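PDB 3B77: uncharacterized protein from Exiguobacterium sibiricum, which is of unknown function but carries a bacterial pleckstrin-homology domain followed by a helical region that is probably used for oligomerisation. Local coordinates for residues Asp3-Ile8 with Phe32-Thr38; Ala16-Val22 with Glu40-Thr44; Lys116-Ile121 with Phe186-Ile191; Gly128-Leu132 with Lys177-Lys181. One frame throughout, in Å; residues are numbered along the deposited sequence.

Contact 1 pairs strands 6-7 and 30-35 in the PH-domain sheet. Contact 2 lays the turn 16-22 over a face of the same sheet. Their centres are about 11 Å apart, and the neighbouring strands 30-35 and 39-44 join them. Contact 3 sets the C-terminal helix 184-191 against helix 108-146, and it touches both. F32 of contact 1 packs on I191, and F43 of contact 2 packs on the Y187 hydroxyl. Contact 4 lies further along helix 108-146, its centre about 18 Å from that of contact 3 and about 31 Å from that of contact 1. It is nested inside the chain loop that contact 3 closes. Contacts 3 and 4 both touch a third subunit.

Contact 1 of 4, residues Asp3-Ile8 with Phe32-Thr38; sequences DIGQVI and FLIKSKT
V7 holds CG1 anti to its backbone N (chi1 177°). Both methyls then meet the CE1-CZ side of the F32 ring obliquely, with V7 CG1 3.8 Å from F32 CZ. I8 turns CG1 beside its own backbone N (chi1 -54°). From there I8 CG1 packs on L33 CG, and I8 CD1 reaches K35 CB at 3.7 Å.

The two backbones pair as antiparallel strands. Q6 N donates to K35 O at 2.7 Å, and K35 N donates back to Q6 O at 2.9 Å. I8 N donates to L33 O at 2.9 Å in a nearly straight bond (171° at the hydrogen). A water takes up the I8 carbonyl and is weakly bonded to L33 N.

At the other end, D3 CB lies 3.4 Å from T38 OG1. S36 OG accepts from T38 N at 3.0 Å, which forms an ST turn. V7 also packs on V103 and H110, and G5 is bonded through its backbone to D102 and D104. Q6-K35 is a hydrogen-bonded pair and V7-I34 a non-hydrogen-bonded one, a short antiparallel ladder. Here the N-terminal segment spans from the five-stranded sheet to strand 97-104 of the other sheet of the PH domain.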
# COMPACT_ATOMS: atom_id res chain seq x y z
N ASP A 3 -9.96 48.85 -43.11
CA ASP A 3 -10.55 50.16 -43.58
C ASP A 3 -10.46 51.24 -42.47
O ASP A 3 -10.60 50.94 -41.29
CB ASP A 3 -11.99 49.92 -44.05
CG ASP A 3 -12.51 51.00 -45.00
OD1 ASP A 3 -12.62 52.17 -44.56
OD2 ASP A 3 -12.84 50.67 -46.16
N ILE A 4 -10.25 52.50 -42.86
CA ILE A 4 -9.92 53.58 -41.89
C ILE A 4 -11.14 54.16 -41.15
O ILE A 4 -12.14 54.54 -41.76
CB ILE A 4 -9.07 54.70 -42.55
CG1 ILE A 4 -7.64 54.18 -42.86
CG2 ILE A 4 -8.96 55.93 -41.63
CD1 ILE A 4 -7.52 52.77 -43.61
N GLY A 5 -11.03 54.26 -39.82
CA GLY A 5 -12.18 54.61 -38.98
C GLY A 5 -12.15 55.94 -38.29
O GLY A 5 -11.11 56.55 -38.14
N GLN A 6 -13.34 56.36 -37.84
CA GLN A 6 -13.53 57.64 -37.17
C GLN A 6 -14.05 57.45 -35.75
O GLN A 6 -15.02 56.74 -35.54
CB GLN A 6 -14.55 58.52 -37.93
CG GLN A 6 -14.25 58.79 -39.42
CD GLN A 6 -13.05 59.69 -39.64
OE1 GLN A 6 -12.88 60.70 -38.97
NE2 GLN A 6 -12.23 59.33 -40.61
N VAL A 7 -13.40 58.10 -34.79
CA VAL A 7 -13.90 58.13 -33.44
C VAL A 7 -15.14 59.01 -33.43
O VAL A 7 -15.09 60.17 -33.85
CB VAL A 7 -12.85 58.70 -32.47
CG1 VAL A 7 -13.42 58.79 -31.06
CG2 VAL A 7 -11.59 57.84 -32.49
N ILE A 8 -16.26 58.44 -32.99
CA ILE A 8 -17.52 59.16 -32.95
C ILE A 8 -17.64 59.91 -31.63
O ILE A 8 -17.22 59.42 -30.59
CB ILE A 8 -18.70 58.19 -33.11
CG1 ILE A 8 -18.56 57.31 -34.37
CG2 ILE A 8 -20.01 58.94 -33.08
CD1 ILE A 8 -18.32 58.05 -35.67
N PHE A 32 -16.96 54.29 -26.12
CA PHE A 32 -16.06 54.58 -27.22
C PHE A 32 -16.58 53.90 -28.46
O PHE A 32 -16.88 52.71 -28.43
CB PHE A 32 -14.67 54.08 -26.89
CG PHE A 32 -13.57 54.90 -27.53
CD1 PHE A 32 -13.10 54.60 -28.81
CD2 PHE A 32 -13.02 55.97 -26.84
CE1 PHE A 32 -12.10 55.38 -29.39
CE2 PHE A 32 -12.03 56.71 -27.41
CZ PHE A 32 -11.56 56.42 -28.68
N LEU A 33 -16.71 54.65 -29.54
CA LEU A 33 -17.22 54.11 -30.79
C LEU A 33 -16.31 54.56 -31.91
O LEU A 33 -15.88 55.72 -31.95
CB LEU A 33 -18.67 54.53 -31.01
CG LEU A 33 -19.46 54.04 -32.23
CD1 LEU A 33 -19.53 52.55 -32.38
CD2 LEU A 33 -20.84 54.58 -32.11
N ILE A 34 -15.96 53.61 -32.77
CA ILE A 34 -15.15 53.85 -33.95
C ILE A 34 -15.98 53.31 -35.09
O ILE A 34 -16.41 52.15 -35.08
CB ILE A 34 -13.83 53.07 -33.90
CG1 ILE A 34 -12.94 53.59 -32.77
CG2 ILE A 34 -13.12 53.16 -35.26
CD1 ILE A 34 -11.72 52.74 -32.49
N LYS A 35 -16.26 54.19 -36.05
CA LYS A 35 -17.05 53.82 -37.19
C LYS A 35 -16.20 53.95 -38.45
O LYS A 35 -15.55 54.96 -38.66
CB LYS A 35 -18.32 54.69 -37.29
CG LYS A 35 -19.41 54.09 -38.21
CD LYS A 35 -20.58 55.06 -38.47
CE LYS A 35 -21.41 55.36 -37.21
NZ LYS A 35 -22.46 56.42 -37.46
N SER A 36 -16.18 52.89 -39.22
CA SER A 36 -15.57 52.85 -40.52
C SER A 36 -16.68 52.59 -41.57
O SER A 36 -17.86 52.39 -41.25
CB SER A 36 -14.49 51.77 -40.56
OG SER A 36 -14.64 50.86 -41.64
N LYS A 37 -16.27 52.61 -42.82
CA LYS A 37 -17.16 52.35 -43.95
C LYS A 37 -17.73 50.95 -43.87
O LYS A 37 -18.87 50.72 -44.26
CB LYS A 37 -16.36 52.53 -45.25
CG LYS A 37 -17.07 52.17 -46.56
CD LYS A 37 -16.16 52.45 -47.77
CE LYS A 37 -15.84 53.95 -47.94
NZ LYS A 37 -15.16 54.29 -49.25
N THR A 38 -16.93 50.01 -43.36
CA THR A 38 -17.29 48.59 -43.32
C THR A 38 -17.59 48.03 -41.92
O THR A 38 -18.29 47.04 -41.79
CB THR A 38 -16.17 47.74 -43.99
OG1 THR A 38 -14.88 48.16 -43.53
CG2 THR A 38 -16.20 47.89 -45.50
O HOH W 1 -15.94 57.76 -28.68

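Contact 2 of 4, residues Ala16-Val22 with Glu40-Thr44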
# COMPACT_ATOMS: atom_id res chain seq x y z
N ALA A 16 -25.90 55.93 -34.03
CA ALA A 16 -25.09 54.84 -34.59
C ALA A 16 -25.87 53.55 -34.64
O ALA A 16 -26.70 53.28 -33.78
CB ALA A 16 -23.84 54.65 -33.76
N ALA A 17 -25.57 52.74 -35.66
CA ALA A 17 -26.21 51.44 -35.82
C ALA A 17 -26.00 50.56 -34.57
O ALA A 17 -26.90 49.84 -34.15
CB ALA A 17 -25.68 50.73 -37.08
N ALA A 18 -24.81 50.66 -33.98
CA ALA A 18 -24.43 49.90 -32.80
C ALA A 18 -25.34 50.11 -31.58
O ALA A 18 -25.51 49.21 -30.78
CB ALA A 18 -22.98 50.21 -32.44
N ASP A 19 -25.93 51.30 -31.45
CA ASP A 19 -26.75 51.64 -30.28
C ASP A 19 -27.99 50.76 -30.17
O ASP A 19 -28.52 50.57 -29.08
CB ASP A 19 -27.16 53.13 -30.35
CG ASP A 19 -27.59 53.71 -29.00
OD1 ASP A 19 -26.77 53.77 -28.07
OD2 ASP A 19 -28.74 54.19 -28.87
N ASP A 20 -28.45 50.21 -31.28
CA ASP A 20 -29.61 49.33 -31.27
C ASP A 20 -29.35 48.00 -30.58
O ASP A 20 -30.29 47.34 -30.10
CB ASP A 20 -30.07 49.06 -32.70
CG ASP A 20 -30.74 50.26 -33.32
OD1 ASP A 20 -31.53 50.92 -32.61
OD2 ASP A 20 -30.47 50.55 -34.51
N TYR A 21 -28.07 47.61 -30.53
CA TYR A 21 -27.67 46.33 -29.97
C TYR A 21 -27.10 46.46 -28.58
O TYR A 21 -26.74 45.47 -27.97
CB TYR A 21 -26.68 45.65 -30.92
CG TYR A 21 -27.26 45.57 -32.31
CD1 TYR A 21 -28.18 44.59 -32.64
CD2 TYR A 21 -26.93 46.51 -33.28
CE1 TYR A 21 -28.75 44.52 -33.90
CE2 TYR A 21 -27.48 46.45 -34.55
CZ TYR A 21 -28.39 45.45 -34.86
OH TYR A 21 -28.96 45.37 -36.11
N VAL A 22 -27.04 47.68 -28.07
CA VAL A 22 -26.56 47.91 -26.71
C VAL A 22 -27.71 47.57 -25.78
O VAL A 22 -28.85 47.89 -26.09
CB VAL A 22 -26.09 49.36 -26.50
CG1 VAL A 22 -25.91 49.66 -25.03
CG2 VAL A 22 -24.77 49.58 -27.25
N GLU A 40 -18.14 48.74 -37.39
CA GLU A 40 -18.51 49.61 -36.29
C GLU A 40 -18.07 48.92 -34.98
O GLU A 40 -18.50 47.81 -34.70
CB GLU A 40 -20.00 49.84 -36.31
CG GLU A 40 -20.41 51.14 -35.67
CD GLU A 40 -21.83 51.59 -36.04
OE1 GLU A 40 -22.14 51.67 -37.25
OE2 GLU A 40 -22.61 51.90 -35.13
N TYR A 41 -17.17 49.56 -34.23
CA TYR A 41 -16.58 48.98 -33.03
C TYR A 41 -17.07 49.75 -31.81
O TYR A 41 -16.66 50.86 -31.56
CB TYR A 41 -15.06 49.06 -33.10
CG TYR A 41 -14.47 48.38 -34.31
CD1 TYR A 41 -14.17 47.04 -34.29
CD2 TYR A 41 -14.20 49.09 -35.46
CE1 TYR A 41 -13.62 46.42 -35.39
CE2 TYR A 41 -13.65 48.49 -36.57
CZ TYR A 41 -13.36 47.16 -36.53
OH TYR A 41 -12.82 46.53 -37.62
N CYS A 42 -17.92 49.12 -31.01
CA CYS A 42 -18.58 49.79 -29.91
C CYS A 42 -18.09 49.22 -28.60
O CYS A 42 -18.29 48.05 -28.34
CB CYS A 42 -20.08 49.54 -30.06
SG CYS A 42 -21.14 50.32 -28.89
N PHE A 43 -17.40 50.04 -27.81
CA PHE A 43 -16.85 49.63 -26.52
C PHE A 43 -17.75 50.13 -25.40
O PHE A 43 -17.84 51.32 -25.18
CB PHE A 43 -15.45 50.19 -26.33
CG PHE A 43 -14.44 49.67 -27.32
CD1 PHE A 43 -14.31 50.28 -28.56
CD2 PHE A 43 -13.64 48.60 -27.01
CE1 PHE A 43 -13.37 49.82 -29.48
CE2 PHE A 43 -12.71 48.14 -27.89
CZ PHE A 43 -12.57 48.74 -29.14
N THR A 44 -18.39 49.20 -24.70
CA THR A 44 -19.29 49.52 -23.60
C THR A 44 -18.65 49.07 -22.29
O THR A 44 -17.55 48.48 -22.29
CB THR A 44 -20.68 48.81 -23.72
OG1 THR A 44 -20.57 47.46 -23.26
CG2 THR A 44 -21.19 48.82 -25.16
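E40 reaches from its strand to the turn that starts at A16. Its CB leaves the strand toward that turn. CG stands anti to the backbone N (chi1 -154°), and the chain stays extended through CD, which lies 3.7 Å from A18 N. At the tip, OE1 rests 3.7 Å from the methyl carbon CB of A17. OE2 does the polar work. It accepts the backbone N-H of A18 at 2.8 Å, with 159° at the hydrogen. The donor stands above the carboxylate plane, 45° out of it. A17 N is also close to OE2, but its angle is poor and it makes no bond. The CB atoms of A16 and A18 crowd round the same oxygen.

Residues 17-20 have helical backbone angles without a regular helix. This turn lies in the connection between strands 6-7 and 30-35 of the bacterial PH domain, and it packs across one face of the antiparallel sheet. L33 and L51, from the strands flanking 39-44, complete the surface round E40.

Further along the strand the contact becomes apolar. A18 CB meets C42 CB at 3.8 Å. C42 SG, anti to its backbone N, points to V22 CG2 at 4.1 Å. V22 CG2 also approaches T44 CG2, while T44 OG1 is hydrogen-bonded to E28. In a second subunit, K116 makes a weak hydrogen bond to V22 O.

Contact 3 of 4, residues Lys116-Ile121 with Phe186-Ile191; sequences KALLAI and FYEKYI
A117 is a knob in a hole formed by F186, Y187, Y190 and I191. The two helical segments run roughly antiparallel, their directions 145° apart and their axes 8.8 Å apart at closest approach. The pair joins helix 108-146, which follows the PH-domain sheets, to the C-terminal helix 184-191.

Among aliphatic contacts, I121 CG1 meets F186 CB at 4.0 Å.

The aromatic contacts differ in approach. A117 CB comes obliquely to the Y187 ring, 3.7 Å from CD1. The I121 side chain crosses that of Y187 at about a right angle, bringing I121 CD1 obliquely to 3.8 Å from Y187 CZ. A120 CB comes to the edge of the F186 ring, near its plane, 3.8 Å from CD2. The same methyl touches Y190 CE2. K116 CB lies over one face of the Y190 ring in a CH-pi contact, 21° off the ring normal, and K189 CB lies over the opposite face.

No hydrogen bond crosses between these segments, and the polar tips turn elsewhere. The Y187 hydroxyl is hydrogen-bonded to that of Y68. Y190 OH bonds weakly to D26 of a third subunit, and K116 NZ has a long, weak ion pair with E25 of that subunit. The methyl L118 CD2 lies 3.5 Å from Y187 OH.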
# COMPACT_ATOMS: atom_id res chain seq x y z
N LYS A 116 -5.01 53.19 -23.38
CA LYS A 116 -4.81 53.15 -21.93
C LYS A 116 -5.88 52.34 -21.24
O LYS A 116 -5.57 51.52 -20.40
CB LYS A 116 -4.76 54.55 -21.33
CG LYS A 116 -3.54 55.42 -21.73
CD LYS A 116 -3.58 56.74 -20.94
CE LYS A 116 -2.67 57.84 -21.45
NZ LYS A 116 -2.72 59.07 -20.54
N ALA A 117 -7.14 52.57 -21.59
CA ALA A 117 -8.30 51.87 -20.98
C ALA A 117 -8.21 50.36 -21.13
O ALA A 117 -8.31 49.62 -20.15
CB ALA A 117 -9.64 52.38 -21.59
N LEU A 118 -8.01 49.91 -22.37
CA LEU A 118 -7.90 48.48 -22.68
C LEU A 118 -6.73 47.81 -21.94
O LEU A 118 -6.85 46.69 -21.41
CB LEU A 118 -7.76 48.28 -24.19
CG LEU A 118 -9.02 48.62 -24.99
CD1 LEU A 118 -8.80 48.36 -26.49
CD2 LEU A 118 -10.22 47.81 -24.44
N LEU A 119 -5.61 48.52 -21.88
CA LEU A 119 -4.40 48.08 -21.17
C LEU A 119 -4.72 47.85 -19.67
O LEU A 119 -4.31 46.86 -19.06
CB LEU A 119 -3.35 49.18 -21.36
CG LEU A 119 -1.84 49.01 -21.55
CD1 LEU A 119 -1.47 47.99 -22.63
CD2 LEU A 119 -1.29 50.41 -21.93
N ALA A 120 -5.48 48.76 -19.09
CA ALA A 120 -5.89 48.68 -17.70
C ALA A 120 -6.86 47.53 -17.48
O ALA A 120 -6.77 46.81 -16.49
CB ALA A 120 -6.52 50.00 -17.30
N ILE A 121 -7.79 47.34 -18.42
CA ILE A 121 -8.74 46.21 -18.34
C ILE A 121 -7.99 44.88 -18.41
O ILE A 121 -8.19 44.02 -17.57
CB ILE A 121 -9.82 46.28 -19.48
CG1 ILE A 121 -10.69 47.53 -19.32
CG2 ILE A 121 -10.72 45.02 -19.48
CD1 ILE A 121 -11.62 47.75 -20.51
N PHE A 186 -13.13 51.98 -15.71
CA PHE A 186 -11.88 52.01 -16.44
C PHE A 186 -11.92 52.94 -17.66
O PHE A 186 -10.94 53.60 -17.96
CB PHE A 186 -11.45 50.60 -16.84
CG PHE A 186 -11.06 49.76 -15.68
CD1 PHE A 186 -12.01 49.20 -14.86
CD2 PHE A 186 -9.74 49.53 -15.40
CE1 PHE A 186 -11.63 48.44 -13.79
CE2 PHE A 186 -9.38 48.76 -14.32
CZ PHE A 186 -10.32 48.23 -13.52
N TYR A 187 -13.03 52.96 -18.39
CA TYR A 187 -13.19 53.90 -19.49
C TYR A 187 -13.43 55.30 -18.93
O TYR A 187 -12.93 56.28 -19.46
CB TYR A 187 -14.36 53.51 -20.37
CG TYR A 187 -14.14 52.26 -21.17
CD1 TYR A 187 -13.26 52.26 -22.24
CD2 TYR A 187 -14.82 51.09 -20.88
CE1 TYR A 187 -13.04 51.13 -22.99
CE2 TYR A 187 -14.61 49.95 -21.64
CZ TYR A 187 -13.71 49.97 -22.70
OH TYR A 187 -13.44 48.83 -23.47
N GLU A 188 -14.19 55.38 -17.85
CA GLU A 188 -14.47 56.65 -17.19
C GLU A 188 -13.18 57.34 -16.79
O GLU A 188 -13.05 58.54 -16.95
CB GLU A 188 -15.34 56.40 -15.96
CG GLU A 188 -16.43 57.44 -15.70
CD GLU A 188 -17.72 56.81 -15.10
OE1 GLU A 188 -17.66 55.71 -14.48
OE2 GLU A 188 -18.79 57.41 -15.29
N LYS A 189 -12.22 56.57 -16.28
CA LYS A 189 -10.96 57.10 -15.78
C LYS A 189 -10.06 57.69 -16.86
O LYS A 189 -9.41 58.71 -16.63
CB LYS A 189 -10.21 55.99 -15.06
CG LYS A 189 -8.90 56.37 -14.36
CD LYS A 189 -8.27 55.09 -13.86
CE LYS A 189 -7.18 55.30 -12.86
NZ LYS A 189 -7.68 55.18 -11.46
N TYR A 190 -10.04 57.05 -18.03
CA TYR A 190 -9.15 57.45 -19.12
C TYR A 190 -9.79 58.21 -20.28
O TYR A 190 -9.08 58.88 -21.01
CB TYR A 190 -8.44 56.22 -19.70
CG TYR A 190 -7.51 55.54 -18.73
CD1 TYR A 190 -6.31 56.15 -18.34
CD2 TYR A 190 -7.81 54.29 -18.21
CE1 TYR A 190 -5.45 55.55 -17.45
CE2 TYR A 190 -6.96 53.67 -17.33
CZ TYR A 190 -5.77 54.31 -16.95
OH TYR A 190 -4.90 53.71 -16.08
N ILE A 191 -11.10 58.08 -20.47
CA ILE A 191 -11.78 58.81 -21.56
C ILE A 191 -12.21 60.23 -21.18
O ILE A 191 -12.40 61.06 -22.07
CB ILE A 191 -13.00 58.05 -22.09
CG1 ILE A 191 -12.60 57.03 -23.16
CG2 ILE A 191 -13.98 59.01 -22.73
CD1 ILE A 191 -11.65 56.00 -22.71

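Contact 4 of 4, residues Gly128-Leu132 with Lys177-Lys181; sequences GQKML and KWNQK
G128 O rests 3.3 Å from W178 CB across the contact, while it also accepts the backbone N-H of L132 within its own helix at 2.9 Å. G128 has no side chain, and the two backbones come close here, with the CA atoms of G128 and W178 4.5 Å apart.

W178 carries most of the contact. CG lies beside its backbone N (chi1 -51°), which turns the indole flat against the selenomethionine M131. M131 CB sits over the centre of the six-membered ring, 3.6 Å from the centroid and 17° off the normal. The chain then bends, leaving SE above the same face at 5.0 Å from the centroid, a distant Met-aromatic contact. K177 CG lies over the opposite face. The indole NE1 is hydrogen-bonded to H174, a bond that would restrict rotation of the ring.

L132 and W178 lie alongside each other and point opposite ways. L132 CG meets W178 CB at 3.8 Å, and CD2 reaches the ring edge. L132 CD1 lies 3.8 Å from N179 ND2, which is hydrogen-bonded to Y175 O.

F168 of a third subunit packs on W178, and Y175 of that subunit packs on M131. The arrangement joins helix 108-146 to the C-terminal end of helix 156-178, a helical hairpin whose packing against another subunit is consistent with a YvbH-like oligomerisation region.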
# COMPACT_ATOMS: atom_id res chain seq x y z
N GLY A 128 -6.93 39.14 -11.71
CA GLY A 128 -8.04 38.36 -11.23
C GLY A 128 -7.84 36.87 -11.43
O GLY A 128 -8.22 36.08 -10.56
N GLN A 129 -7.28 36.48 -12.57
CA GLN A 129 -7.04 35.06 -12.81
C GLN A 129 -6.07 34.50 -11.80
O GLN A 129 -6.20 33.33 -11.39
CB GLN A 129 -6.58 34.77 -14.27
CG GLN A 129 -7.74 34.81 -15.31
CD GLN A 129 -8.97 33.95 -14.89
OE1 GLN A 129 -8.92 32.71 -14.88
NE2 GLN A 129 -10.08 34.63 -14.51
N LYS A 130 -5.09 35.31 -11.38
CA LYS A 130 -4.13 34.89 -10.37
C LYS A 130 -4.82 34.70 -9.01
O LYS A 130 -4.52 33.78 -8.29
CB LYS A 130 -2.96 35.89 -10.26
CG LYS A 130 -2.00 35.97 -11.48
N MSE A 131 -5.74 35.60 -8.68
CA MSE A 131 -6.50 35.52 -7.43
C MSE A 131 -7.44 34.34 -7.42
O MSE A 131 -7.56 33.72 -6.40
CB MSE A 131 -7.29 36.78 -7.18
CG MSE A 131 -6.45 38.02 -7.09
SE MSE A 131 -5.19 38.05 -5.58
CE MSE A 131 -3.48 37.76 -6.55
N LEU A 132 -8.08 34.00 -8.54
CA LEU A 132 -8.92 32.80 -8.61
C LEU A 132 -8.11 31.56 -8.22
O LEU A 132 -8.59 30.73 -7.45
CB LEU A 132 -9.50 32.56 -10.02
CG LEU A 132 -10.86 33.13 -10.35
CD1 LEU A 132 -11.26 32.65 -11.75
CD2 LEU A 132 -11.89 32.71 -9.32
N LYS A 177 -16.18 37.66 -8.09
CA LYS A 177 -15.26 38.74 -7.75
C LYS A 177 -14.13 38.92 -8.74
O LYS A 177 -13.78 40.05 -9.07
CB LYS A 177 -14.66 38.50 -6.38
CG LYS A 177 -13.86 39.66 -5.87
CD LYS A 177 -13.65 39.54 -4.37
CE LYS A 177 -12.91 40.75 -3.80
NZ LYS A 177 -12.75 40.73 -2.30
N TRP A 178 -13.53 37.82 -9.20
CA TRP A 178 -12.36 37.89 -10.02
C TRP A 178 -12.65 37.73 -11.52
O TRP A 178 -11.72 37.78 -12.31
CB TRP A 178 -11.31 36.87 -9.56
CG TRP A 178 -11.02 36.94 -8.11
CD1 TRP A 178 -11.31 36.00 -7.16
CD2 TRP A 178 -10.49 38.06 -7.40
NE1 TRP A 178 -10.97 36.47 -5.90
CE2 TRP A 178 -10.46 37.73 -6.03
CE3 TRP A 178 -10.05 39.32 -7.80
CZ2 TRP A 178 -9.97 38.58 -5.07
CZ3 TRP A 178 -9.56 40.17 -6.85
CH2 TRP A 178 -9.54 39.81 -5.48
N ASN A 179 -13.91 37.51 -11.88
CA ASN A 179 -14.39 37.61 -13.27
C ASN A 179 -15.40 38.73 -13.30
O ASN A 179 -16.57 38.49 -13.62
CB ASN A 179 -15.11 36.36 -13.73
CG ASN A 179 -14.22 35.19 -13.86
OD1 ASN A 179 -13.38 35.13 -14.75
ND2 ASN A 179 -14.46 34.21 -13.01
N GLN A 180 -14.98 39.95 -12.98
CA GLN A 180 -15.92 41.07 -12.95
C GLN A 180 -16.55 41.36 -14.32
O GLN A 180 -15.94 41.14 -15.38
CB GLN A 180 -15.31 42.30 -12.30
CG GLN A 180 -14.49 43.22 -13.14
CD GLN A 180 -13.86 44.38 -12.28
OE1 GLN A 180 -13.27 44.14 -11.20
NE2 GLN A 180 -13.99 45.62 -12.77
N LYS A 181 -17.78 41.82 -14.30
CA LYS A 181 -18.54 42.04 -15.53
C LYS A 181 -18.36 43.45 -16.09
O LYS A 181 -18.24 43.63 -17.30
CB LYS A 181 -20.03 41.75 -15.27
CG LYS A 181 -20.33 40.27 -15.37
CD LYS A 181 -21.60 39.84 -14.67
CE LYS A 181 -22.09 38.47 -15.25
NZ LYS A 181 -20.96 37.54 -15.70